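Local coordinates for cobalamin biosynthesis protein CobN (Mycobacterium tuberculosis, PDB 7C6O), which probably catalyses, as the large subunit of cobaltochelatase, the ATP-dependent insertion of cobalt into the corrin ring during cobalamin biosynthesis, at residues D694-D699 / V717-R722; E1065-D1070 / R1120-N1125; A723-L726 / A732-G735; P828-V833 / G1098-P1103. All coordinates share one frame; numbering follows the deposited sequence. Where two conformers were deposited one is given.

Followed from the N terminus, contact 1 comes first and closes a short loop, bringing helix 710-722 back to strand 696-698. Contact 3 follows at once and draws together the loop between helices 710-722 and 736-739. Contact 4 spans the longest loop, 264 residues, joining the segment 828-833 to the end of strand 1094-1099. Contact 2, which joins the loop before helix 1072-1089 to the end of helix 1111-1123, opens inside that span and ends beyond it, so contacts 2 and 4 cross. Neighbours touch in space: Leu829 of contact 4 packs on Ala719 and Ile720 of contact 1, Gly831 O meets Leu726 N of contact 3, and Glu1065 of contact 2 packs on Pro828 and Leu829.

Contact 1: D694-D699 / V717-R722; sequences DVQIRD and VLAILR
Arg722, late in helix 710-722, reaches across to Asp694 and Gln696, tying its helix to the junction where helix 675-694 passes into strand 696-698, the antiparallel partner of 617-619. Its guanidinium forks around one backbone carbonyl: NH1 donates to Asp694 O at 2.8 Å with an N-H...O angle of 155°, and NH2 adds a weak bond to the same oxygen. Asp694 O lies at the edge of the guanidinium, in its plane, although NH1 stands above the plane of the carbonyl. The Asp694 carboxylate lies over one face, its plane 8° from that of the guanidinium. OD2 is 3.2 Å from NH1 of Arg722, a salt bridge of charges alone, with no N-H aimed at the oxygen. On the opposite face sits the side chain of Gln696, whose CG is 3.9 Å above the plane toward the rim.

Further out, Asp694 OD1 is gripped by Arg619 and Arg737, and backbone bonds of Val695 to Ala620 and Ile697 to Ala618 seat the strand. The arginine gets there with CG anti to its amide nitrogen and a single bend at chi3 (-71°). Gln696, bent at chi2, turns its amide onto the helix, where NE2 touches the Ala719 methyl CB at 3.4 Å.

Contact 2: E1065-D1070 / R1120-N1125; sequences EHDIAD and RARVVN
Arg1122, in the wide, pi-type last turn of helix 1111-1123, meets three residues of the loop 1065-1070 that precedes helix 1072-1089. The hydrogen-bonded salt bridge is with Asp1067. The guanidinium takes the carboxylate side-on: NE donates to Asp1067 OD2 and NH2 to Asp1067 OD1, both at 2.8 Å and both at an N-H...O angle of 160°. Each oxygen uses its syn lone pair, and the two planes are nearly coplanar, 12° apart. Bends at chi2 and chi3 of the arginine turn this edge toward the loop.

The purely electrostatic pairing is with Asp1070, whose OD1 lies over one guanidinium face, 3.0 Å from Arg1122 NH2, with no N-H directed at it. The other oxygen of Asp1070 faces Arg698 of contact 1, whose modelled conformer comes implausibly close, so the details of that pairing are doubtful. Arg1122 NH1 turns to Thr1146 of helix 1136-1157.

Of the remaining bonds, Arg1122 NH2 makes a weak one to Ala1069 O at 3.4 Å. Within the loop, Ala1069 N donates to Asp1067 OD1 at 3.0 Å, on the anti lone pair, which forms an Asx turn, while Asp1067 N donates to Asp1070 OD2 at 3.2 Å. Packing comes from Val1123, whose CG2 lies 4.0 Å above the guanidinium centre, on the face away from Asp1070.

Two carboxylates thus share one arginine. Its positive charge, together with that of the nearby Arg698, would probably offset the crowding of their negative charges, and the paired bonds leave the guanidinium little freedom to rotate.

Contact 3: A723-L726 / A732-G735; sequences ARQL and AIPG
Ala723 meets Gly735 where 732-735 runs back antiparallel to 723-726, the segment that follows helix 710-722. The carbonyl O of Ala723 receives a CA-H...O contact from Gly735 CA at 3.5 Å. Next, Arg724 lays its backbone close over the glycine: its CA is 3.8 Å from Gly735 N, while its side chain leads off elsewhere. Gln725 carries the direct link. Its N donates to Ile733 O at 3.0 Å with an N-H...O angle of 162°.

The return bond of a hydrogen-bonded antiparallel pair is missing here. Gln725 O and Ile733 N stand too far apart, and a water takes their place, bound to Gln725 O at 2.6 Å and accepting from Ile733 N at 3.0 Å. A second water bridges from the side chain, 3.0 Å from Gln725 NE2 and 2.9 Å from Pro734 O. That amide is also held by Ile720 O of the preceding helix. Chi1 of Gln725 (-58°), with CG opposite the carbonyl carbon, sets CG against Ile733 CG2 at 4.0 Å; the bend at chi2 then turns the amide toward its partners. Leu726 turns away, its N bonding to Gly831.

Both segments belong to the loop linking helix 710-722 to helix 736-739. Helix 784-801 packs against them, with Val789 and Phe792 against Ile733, Phe792 against Gln725 and Val789 against Pro734.

Contact 4: P828-V833 / G1098-P1103; sequences PLRGLV and GDNTRP
Arg830 sends an extended side chain across to the backbone of Asn1100 and the ring of Pro1103. Both its NE and its NH2 donate to Asn1100 O, at 3.1 and 2.8 Å respectively, so one carbonyl oxygen takes a side-on, two-nitrogen grip. The oxygen lies within 3° of the guanidinium plane, and NH2 sits in the carbonyl plane. Pro1103 covers a face: its CG stands 3.3 Å above the plane, over the guanidinium centre, so bonds at the edge and the proline ring on the face fix the rotation of the group. Asp896 completes the site, salt-bridged to Arg830 NH2 and hydrogen-bonded to Asn1100 ND2.

The carbonyl is presented just past the end of strand 1094-1099, in the eight-stranded mixed sheet, where the chain makes an Asx turn. Asp1099 OD1 accepts from Thr1101 N at 3.0 Å and from Thr1101 OG1 at 2.6 Å, while OD2 pairs with Arg1064, Arg1107 and Arg1109. Beside the arginine, Thr1101 O lies 3.6 Å from Arg830 CG. A water donates to this same Thr1101 O at 2.9 Å and, more weakly, to Leu829 O at 2.8 Å.

Contact 1: D694-D699 / V717-R722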
loop_
_atom_site.group_PDB
_atom_site.type_symbol
_atom_site.label_atom_id
_atom_site.label_comp_id
_atom_site.label_asym_id
_atom_site.label_seq_id
_atom_site.Cartn_x
_atom_site.Cartn_y
_atom_site.Cartn_z
ATOM N N ASP A 694 13.628 -25.184 10.628
ATOM C CA ASP A 694 14.195 -24.595 9.423
ATOM C C ASP A 694 13.649 -23.209 9.106
ATOM O O ASP A 694 14.274 -22.475 8.331
ATOM C CB ASP A 694 13.938 -25.526 8.232
ATOM C CG ASP A 694 14.787 -25.189 7.025
ATOM O OD1 ASP A 694 16.020 -25.061 7.182
ATOM O OD2 ASP A 694 14.222 -25.070 5.917
ATOM N N VAL A 695 12.510 -22.830 9.685
ATOM C CA VAL A 695 11.864 -21.575 9.315
ATOM C C VAL A 695 12.742 -20.391 9.709
ATOM O O VAL A 695 13.452 -20.421 10.724
ATOM C CB VAL A 695 10.471 -21.486 9.962
ATOM C CG1 VAL A 695 10.580 -21.378 11.479
ATOM C CG2 VAL A 695 9.683 -20.313 9.383
ATOM N N GLN A 696 12.716 -19.345 8.886
ATOM C CA GLN A 696 13.427 -18.115 9.204
ATOM C C GLN A 696 12.610 -17.282 10.183
ATOM O O GLN A 696 11.405 -17.093 9.995
ATOM C CB GLN A 696 13.700 -17.312 7.932
ATOM C CG GLN A 696 14.678 -17.970 6.973
ATOM C CD GLN A 696 16.106 -17.927 7.482
ATOM O OE1 GLN A 696 16.909 -18.813 7.191
ATOM N NE2 GLN A 696 16.431 -16.887 8.237
ATOM N N ILE A 697 13.267 -16.787 11.231
ATOM C CA ILE A 697 12.652 -15.870 12.180
ATOM C C ILE A 697 13.586 -14.681 12.352
ATOM O O ILE A 697 14.768 -14.735 12.005
ATOM C CB ILE A 697 12.367 -16.521 13.551
ATOM C CG1 ILE A 697 13.677 -16.956 14.209
ATOM C CG2 ILE A 697 11.416 -17.700 13.403
ATOM C CD1 ILE A 697 13.511 -17.467 15.626
ATOM N N ARG A 698 13.048 -13.590 12.885
ATOM C CA ARG A 698 13.895 -12.427 13.095
ATOM C C ARG A 698 14.857 -12.677 14.249
ATOM O O ARG A 698 14.515 -13.327 15.241
ATOM C CB ARG A 698 13.059 -11.172 13.340
ATOM C CG ARG A 698 12.227 -11.154 14.601
ATOM C CD ARG A 698 11.439 -9.852 14.633
ATOM N NE ARG A 698 10.495 -9.752 15.742
ATOM C CZ ARG A 698 9.309 -10.352 15.765
ATOM N NH1 ARG A 698 8.936 -11.117 14.749
ATOM N NH2 ARG A 698 8.501 -10.193 16.807
ATOM N N ASP A 699 16.078 -12.176 14.092
ATOM C CA ASP A 699 17.192 -12.386 15.007
ATOM C C ASP A 699 17.696 -11.048 15.530
ATOM O O ASP A 699 18.892 -10.848 15.759
ATOM C CB ASP A 699 18.307 -13.173 14.322
ATOM C CG ASP A 699 19.320 -13.718 15.303
ATOM O OD1 ASP A 699 18.903 -14.209 16.373
ATOM O OD2 ASP A 699 20.529 -13.658 15.001
ATOM N N VAL A 717 22.060 -13.225 4.214
ATOM C CA VAL A 717 22.323 -13.649 2.841
ATOM C C VAL A 717 21.850 -15.082 2.627
ATOM O O VAL A 717 21.231 -15.398 1.603
ATOM C CB VAL A 717 23.817 -13.488 2.505
ATOM C CG1 VAL A 717 24.141 -14.183 1.191
ATOM C CG2 VAL A 717 24.181 -12.012 2.424
ATOM N N LEU A 718 22.125 -15.968 3.590
ATOM C CA LEU A 718 21.638 -17.343 3.501
ATOM C C LEU A 718 20.124 -17.388 3.346
ATOM O O LEU A 718 19.598 -18.154 2.528
ATOM C CB LEU A 718 22.061 -18.135 4.738
ATOM C CG LEU A 718 23.354 -18.943 4.690
ATOM C CD1 LEU A 718 23.630 -19.551 6.056
ATOM C CD2 LEU A 718 23.261 -20.026 3.626
ATOM N N ALA A 719 19.403 -16.577 4.124
ATOM C CA ALA A 719 17.947 -16.562 4.025
ATOM C C ALA A 719 17.492 -16.053 2.663
ATOM O O ALA A 719 16.544 -16.589 2.075
ATOM C CB ALA A 719 17.351 -15.707 5.142
ATOM N N ILE A 720 18.157 -15.020 2.144
ATOM C CA ILE A 720 17.786 -14.472 0.842
ATOM C C ILE A 720 18.017 -15.503 -0.257
ATOM O O ILE A 720 17.181 -15.675 -1.153
ATOM C CB ILE A 720 18.562 -13.168 0.576
ATOM C CG1 ILE A 720 18.070 -12.060 1.514
ATOM C CG2 ILE A 720 18.434 -12.749 -0.882
ATOM C CD1 ILE A 720 18.940 -10.823 1.518
ATOM N N LEU A 721 19.144 -16.213 -0.197
ATOM C CA LEU A 721 19.511 -17.163 -1.239
ATOM C C LEU A 721 18.704 -18.452 -1.200
ATOM O O LEU A 721 18.779 -19.234 -2.154
ATOM C CB LEU A 721 20.998 -17.507 -1.140
ATOM C CG LEU A 721 21.989 -16.380 -1.428
ATOM C CD1 LEU A 721 23.417 -16.883 -1.269
ATOM C CD2 LEU A 721 21.757 -15.820 -2.825
ATOM N N ARG A 722 17.950 -18.707 -0.126
ATOM C CA ARG A 722 17.203 -19.957 -0.048
ATOM C C ARG A 722 16.087 -20.012 -1.084
ATOM O O ARG A 722 15.734 -21.098 -1.558
ATOM C CB ARG A 722 16.631 -20.149 1.357
ATOM C CG ARG A 722 16.080 -21.547 1.598
ATOM C CD ARG A 722 15.326 -21.648 2.911
ATOM N NE ARG A 722 16.204 -21.575 4.076
ATOM C CZ ARG A 722 15.776 -21.681 5.330
ATOM N NH1 ARG A 722 14.484 -21.863 5.577
ATOM N NH2 ARG A 722 16.635 -21.605 6.337
#

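Contact 2: E1065-D1070 / R1120-N1125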
loop_
_atom_site.group_PDB
_atom_site.type_symbol
_atom_site.label_atom_id
_atom_site.label_comp_id
_atom_site.label_asym_id
_atom_site.label_seq_id
_atom_site.Cartn_x
_atom_site.Cartn_y
_atom_site.Cartn_z
ATOM N N GLU A 1065 9.034 -12.029 7.360
ATOM C CA GLU A 1065 9.599 -11.054 8.287
ATOM C C GLU A 1065 8.781 -10.918 9.566
ATOM O O GLU A 1065 9.329 -10.514 10.598
ATOM C CB GLU A 1065 9.720 -9.694 7.598
ATOM C CG GLU A 1065 10.771 -9.640 6.490
ATOM C CD GLU A 1065 10.267 -10.148 5.143
ATOM O OE1 GLU A 1065 9.181 -10.766 5.083
ATOM O OE2 GLU A 1065 10.968 -9.925 4.136
ATOM N N HIS A 1066 7.489 -11.233 9.526
ATOM C CA HIS A 1066 6.645 -11.223 10.712
ATOM C C HIS A 1066 5.704 -12.416 10.638
ATOM O O HIS A 1066 5.579 -13.067 9.597
ATOM C CB HIS A 1066 5.856 -9.914 10.836
ATOM C CG HIS A 1066 4.814 -9.737 9.777
ATOM N ND1 HIS A 1066 5.011 -8.958 8.658
ATOM C CD2 HIS A 1066 3.563 -10.247 9.664
ATOM C CE1 HIS A 1066 3.926 -8.989 7.905
ATOM N NE2 HIS A 1066 3.034 -9.768 8.490
ATOM N N ASP A 1067 5.027 -12.701 11.749
ATOM C CA ASP A 1067 4.113 -13.837 11.810
ATOM C C ASP A 1067 2.767 -13.384 12.369
ATOM O O ASP A 1067 2.555 -12.205 12.668
ATOM C CB ASP A 1067 4.709 -14.996 12.629
ATOM C CG ASP A 1067 5.130 -14.584 14.029
ATOM O OD1 ASP A 1067 4.295 -14.034 14.780
ATOM O OD2 ASP A 1067 6.301 -14.840 14.392
ATOM N N ILE A 1068 1.845 -14.341 12.511
ATOM C CA ILE A 1068 0.470 -14.003 12.868
ATOM C C ILE A 1068 0.327 -13.539 14.308
ATOM O O ILE A 1068 -0.727 -13.001 14.672
ATOM C CB ILE A 1068 -0.483 -15.190 12.614
ATOM C CG1 ILE A 1068 -0.109 -16.387 13.489
ATOM C CG2 ILE A 1068 -0.468 -15.570 11.144
ATOM C CD1 ILE A 1068 -1.184 -17.465 13.535
ATOM N N ALA A 1069 1.352 -13.733 15.136
ATOM C CA ALA A 1069 1.387 -13.187 16.485
ATOM C C ALA A 1069 2.234 -11.924 16.571
ATOM O O ALA A 1069 2.471 -11.422 17.674
ATOM C CB ALA A 1069 1.904 -14.241 17.469
ATOM N N ASP A 1070 2.691 -11.404 15.425
ATOM C CA ASP A 1070 3.503 -10.195 15.346
ATOM C C ASP A 1070 2.718 -8.961 14.937
ATOM O O ASP A 1070 3.221 -7.845 15.106
ATOM C CB ASP A 1070 4.645 -10.378 14.337
ATOM C CG ASP A 1070 5.886 -10.943 14.965
ATOM O OD1 ASP A 1070 6.063 -10.757 16.187
ATOM O OD2 ASP A 1070 6.688 -11.567 14.237
ATOM N N ARG A 1120 6.296 -22.042 19.281
ATOM C CA ARG A 1120 7.546 -22.734 19.576
ATOM C C ARG A 1120 8.714 -22.186 18.765
ATOM O O ARG A 1120 9.823 -22.057 19.291
ATOM C CB ARG A 1120 7.389 -24.233 19.331
ATOM C CG ARG A 1120 6.424 -24.920 20.279
ATOM C CD ARG A 1120 6.715 -26.401 20.305
ATOM N NE ARG A 1120 5.681 -27.185 20.969
ATOM C CZ ARG A 1120 5.732 -27.575 22.237
ATOM N NH1 ARG A 1120 6.766 -27.243 22.998
ATOM N NH2 ARG A 1120 4.743 -28.301 22.742
ATOM N N ALA A 1121 8.497 -21.861 17.485
ATOM C CA ALA A 1121 9.606 -21.410 16.653
ATOM C C ALA A 1121 10.032 -19.979 16.951
ATOM O O ALA A 1121 11.172 -19.611 16.641
ATOM C CB ALA A 1121 9.252 -21.539 15.167
ATOM N N ARG A 1122 9.161 -19.164 17.547
ATOM C CA ARG A 1122 9.490 -17.756 17.727
ATOM C C ARG A 1122 9.150 -17.254 19.127
ATOM O O ARG A 1122 10.024 -16.726 19.820
ATOM C CB ARG A 1122 8.770 -16.912 16.668
ATOM C CG ARG A 1122 9.400 -15.546 16.408
ATOM C CD ARG A 1122 8.775 -14.463 17.267
ATOM N NE ARG A 1122 7.367 -14.247 16.940
ATOM C CZ ARG A 1122 6.533 -13.518 17.674
ATOM N NH1 ARG A 1122 6.964 -12.937 18.788
ATOM N NH2 ARG A 1122 5.266 -13.376 17.300
ATOM N N VAL A 1123 7.892 -17.428 19.549
ATOM C CA VAL A 1123 7.384 -16.738 20.735
ATOM C C VAL A 1123 8.224 -17.068 21.966
ATOM O O VAL A 1123 8.664 -16.170 22.694
ATOM C CB VAL A 1123 5.899 -17.075 20.961
ATOM C CG1 VAL A 1123 5.412 -16.483 22.273
ATOM C CG2 VAL A 1123 5.056 -16.557 19.800
ATOM N N VAL A 1124 8.456 -18.352 22.221
ATOM C CA VAL A 1124 9.254 -18.774 23.368
ATOM C C VAL A 1124 10.585 -19.385 22.929
ATOM O O VAL A 1124 11.222 -20.109 23.696
ATOM C CB VAL A 1124 8.472 -19.735 24.279
ATOM C CG1 VAL A 1124 7.279 -19.023 24.898
ATOM C CG2 VAL A 1124 8.025 -20.964 23.507
ATOM N N ASN A 1125 11.009 -19.105 21.705
ATOM C CA ASN A 1125 12.320 -19.531 21.236
ATOM C C ASN A 1125 13.389 -18.713 21.947
ATOM O O ASN A 1125 13.409 -17.484 21.803
ATOM C CB ASN A 1125 12.413 -19.352 19.721
ATOM C CG ASN A 1125 13.660 -19.976 19.128
ATOM O OD1 ASN A 1125 14.702 -20.058 19.776
ATOM N ND2 ASN A 1125 13.557 -20.420 17.881
#

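Contact 3: A723-L726 / A732-G735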
loop_
_atom_site.group_PDB
_atom_site.type_symbol
_atom_site.label_atom_id
_atom_site.label_comp_id
_atom_site.label_asym_id
_atom_site.label_seq_id
_atom_site.Cartn_x
_atom_site.Cartn_y
_atom_site.Cartn_z
ATOM N N ALA A 723 15.536 -18.865 -1.456
ATOM C CA ALA A 723 14.412 -18.835 -2.376
ATOM C C ALA A 723 14.882 -18.892 -3.822
ATOM O O ALA A 723 15.995 -18.473 -4.156
ATOM C CB ALA A 723 13.580 -17.570 -2.165
ATOM N N ARG A 724 14.025 -19.435 -4.684
ATOM C CA ARG A 724 14.248 -19.304 -6.115
ATOM C C ARG A 724 14.092 -17.837 -6.504
ATOM O O ARG A 724 13.152 -17.161 -6.070
ATOM C CB ARG A 724 13.283 -20.207 -6.894
ATOM C CG ARG A 724 12.167 -19.501 -7.655
ATOM C CD ARG A 724 10.914 -19.323 -6.806
ATOM N NE ARG A 724 9.937 -18.463 -7.470
ATOM C CZ ARG A 724 9.688 -17.204 -7.123
ATOM N NH1 ARG A 724 10.335 -16.655 -6.104
ATOM N NH2 ARG A 724 8.787 -16.497 -7.791
ATOM N N GLN A 725 15.032 -17.335 -7.294
ATOM C CA GLN A 725 15.092 -15.907 -7.574
ATOM C C GLN A 725 14.244 -15.544 -8.784
ATOM O O GLN A 725 14.408 -16.120 -9.864
ATOM C CB GLN A 725 16.541 -15.467 -7.799
ATOM C CG GLN A 725 17.472 -15.754 -6.630
ATOM C CD GLN A 725 17.065 -15.031 -5.357
ATOM O OE1 GLN A 725 16.355 -14.021 -5.394
ATOM N NE2 GLN A 725 17.513 -15.549 -4.219
ATOM N N LEU A 726 13.331 -14.596 -8.590
ATOM C CA LEU A 726 12.713 -13.872 -9.694
ATOM C C LEU A 726 13.535 -12.607 -9.904
ATOM O O LEU A 726 13.474 -11.676 -9.094
ATOM C CB LEU A 726 11.251 -13.545 -9.394
ATOM C CG LEU A 726 10.485 -12.798 -10.488
ATOM C CD1 LEU A 726 10.375 -13.642 -11.752
ATOM C CD2 LEU A 726 9.107 -12.396 -9.994
ATOM N N ALA A 732 16.125 -17.591 -13.420
ATOM C CA ALA A 732 17.399 -18.153 -13.854
ATOM C C ALA A 732 18.263 -18.666 -12.709
ATOM O O ALA A 732 19.010 -19.632 -12.898
ATOM C CB ALA A 732 18.186 -17.113 -14.656
ATOM N N ILE A 733 18.192 -18.050 -11.535
ATOM C CA ILE A 733 19.011 -18.438 -10.389
ATOM C C ILE A 733 18.141 -19.251 -9.436
ATOM O O ILE A 733 17.108 -18.740 -8.977
ATOM C CB ILE A 733 19.611 -17.216 -9.678
ATOM C CG1 ILE A 733 20.452 -16.387 -10.650
ATOM C CG2 ILE A 733 20.450 -17.651 -8.485
ATOM C CD1 ILE A 733 19.804 -15.085 -11.057
ATOM N N PRO A 734 18.506 -20.485 -9.116
ATOM C CA PRO A 734 17.717 -21.288 -8.178
ATOM C C PRO A 734 18.072 -20.927 -6.739
ATOM O O PRO A 734 18.963 -20.122 -6.475
ATOM C CB PRO A 734 18.141 -22.717 -8.515
ATOM C CG PRO A 734 19.571 -22.569 -8.925
ATOM C CD PRO A 734 19.678 -21.225 -9.618
ATOM N N GLY A 735 17.353 -21.542 -5.804
ATOM C CA GLY A 735 17.749 -21.461 -4.414
ATOM C C GLY A 735 19.080 -22.151 -4.183
ATOM O O GLY A 735 19.456 -23.084 -4.893
HETATM O O HOH W 1 19.367 -17.901 -4.648
HETATM O O HOH W 2 16.497 -15.584 -11.348
#

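Contact 4: P828-V833 / G1098-P1103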
loop_
_atom_site.group_PDB
_atom_site.type_symbol
_atom_site.label_atom_id
_atom_site.label_comp_id
_atom_site.label_asym_id
_atom_site.label_seq_id
_atom_site.Cartn_x
_atom_site.Cartn_y
_atom_site.Cartn_z
ATOM N N PRO A 828 12.602 -9.256 0.330
ATOM C CA PRO A 828 13.801 -9.860 -0.265
ATOM C C PRO A 828 14.004 -11.315 0.126
ATOM O O PRO A 828 14.962 -11.938 -0.343
ATOM C CB PRO A 828 14.937 -8.977 0.273
ATOM C CG PRO A 828 14.418 -8.482 1.587
ATOM C CD PRO A 828 12.928 -8.303 1.407
ATOM N N LEU A 829 13.139 -11.866 0.976
ATOM C CA LEU A 829 13.160 -13.279 1.329
ATOM C C LEU A 829 12.275 -14.123 0.419
ATOM O O LEU A 829 12.271 -15.351 0.547
ATOM C CB LEU A 829 12.719 -13.469 2.784
ATOM C CG LEU A 829 13.486 -12.687 3.852
ATOM C CD1 LEU A 829 12.894 -12.952 5.230
ATOM C CD2 LEU A 829 14.965 -13.048 3.822
ATOM N N ARG A 830 11.527 -13.497 -0.489
ATOM C CA ARG A 830 10.643 -14.203 -1.405
ATOM C C ARG A 830 11.174 -14.162 -2.838
ATOM O O ARG A 830 10.399 -14.114 -3.796
ATOM C CB ARG A 830 9.232 -13.622 -1.331
ATOM C CG ARG A 830 8.111 -14.593 -1.693
ATOM C CD ARG A 830 6.758 -13.901 -1.579
ATOM N NE ARG A 830 5.623 -14.818 -1.673
ATOM C CZ ARG A 830 4.866 -14.968 -2.757
ATOM N NH1 ARG A 830 5.124 -14.269 -3.855
ATOM N NH2 ARG A 830 3.848 -15.819 -2.744
ATOM N N GLY A 831 12.496 -14.176 -2.992
ATOM C CA GLY A 831 13.096 -14.199 -4.313
ATOM C C GLY A 831 12.985 -12.901 -5.077
ATOM O O GLY A 831 12.945 -12.917 -6.311
ATOM N N LEU A 832 12.936 -11.771 -4.377
ATOM C CA LEU A 832 12.736 -10.458 -4.990
ATOM C C LEU A 832 13.888 -9.544 -4.573
ATOM O O LEU A 832 13.705 -8.604 -3.793
ATOM C CB LEU A 832 11.369 -9.871 -4.578
ATOM C CG LEU A 832 10.148 -10.760 -4.817
ATOM C CD1 LEU A 832 8.907 -10.163 -4.163
ATOM C CD2 LEU A 832 9.913 -10.970 -6.305
ATOM N N VAL A 833 15.082 -9.818 -5.106
ATOM C CA VAL A 833 16.267 -9.089 -4.668
ATOM C C VAL A 833 16.220 -7.626 -5.110
ATOM O O VAL A 833 16.809 -6.758 -4.454
ATOM C CB VAL A 833 17.533 -9.818 -5.166
ATOM C CG1 VAL A 833 18.772 -8.931 -5.071
ATOM C CG2 VAL A 833 17.753 -11.091 -4.355
ATOM N N GLY A 1098 -3.182 -20.255 4.871
ATOM C CA GLY A 1098 -2.496 -20.606 3.643
ATOM C C GLY A 1098 -1.091 -20.039 3.637
ATOM O O GLY A 1098 -0.913 -18.823 3.727
ATOM N N ASP A 1099 -0.081 -20.900 3.546
ATOM C CA ASP A 1099 1.315 -20.473 3.611
ATOM C C ASP A 1099 1.823 -20.287 2.185
ATOM O O ASP A 1099 2.170 -21.257 1.506
ATOM C CB ASP A 1099 2.156 -21.488 4.383
ATOM C CG ASP A 1099 3.583 -21.011 4.627
ATOM O OD1 ASP A 1099 3.985 -19.972 4.062
ATOM O OD2 ASP A 1099 4.308 -21.682 5.395
ATOM N N ASN A 1100 1.878 -19.035 1.733
ATOM C CA ASN A 1100 2.480 -18.699 0.448
ATOM C C ASN A 1100 3.744 -17.861 0.632
ATOM O O ASN A 1100 4.046 -16.976 -0.170
ATOM C CB ASN A 1100 1.479 -18.000 -0.476
ATOM C CG ASN A 1100 0.892 -16.724 0.118
ATOM O OD1 ASN A 1100 0.737 -16.594 1.331
ATOM N ND2 ASN A 1100 0.532 -15.783 -0.754
ATOM N N THR A 1101 4.502 -18.138 1.699
ATOM C CA THR A 1101 5.833 -17.552 1.823
ATOM C C THR A 1101 6.783 -18.125 0.781
ATOM O O THR A 1101 7.741 -17.454 0.379
ATOM C CB THR A 1101 6.400 -17.785 3.227
ATOM O OG1 THR A 1101 6.414 -19.191 3.518
ATOM C CG2 THR A 1101 5.571 -17.051 4.271
ATOM N N ARG A 1102 6.532 -19.352 0.336
ATOM C CA ARG A 1102 7.320 -20.008 -0.707
ATOM C C ARG A 1102 6.378 -20.405 -1.834
ATOM O O ARG A 1102 5.662 -21.417 -1.721
ATOM C CB ARG A 1102 8.049 -21.230 -0.151
ATOM C CG ARG A 1102 9.056 -20.898 0.942
ATOM C CD ARG A 1102 9.242 -22.060 1.915
ATOM N NE ARG A 1102 9.670 -23.286 1.246
ATOM C CZ ARG A 1102 9.928 -24.428 1.877
ATOM N NH1 ARG A 1102 9.803 -24.506 3.195
ATOM N NH2 ARG A 1102 10.313 -25.494 1.190
ATOM N N PRO A 1103 6.328 -19.640 -2.928
ATOM C CA PRO A 1103 5.361 -19.945 -3.997
ATOM C C PRO A 1103 5.543 -21.318 -4.620
ATOM O O PRO A 1103 4.582 -21.849 -5.189
ATOM C CB PRO A 1103 5.611 -18.831 -5.024
ATOM C CG PRO A 1103 6.264 -17.732 -4.253
ATOM C CD PRO A 1103 7.084 -18.405 -3.194
HETATM O O HOH W 3 9.730 -15.841 1.696
#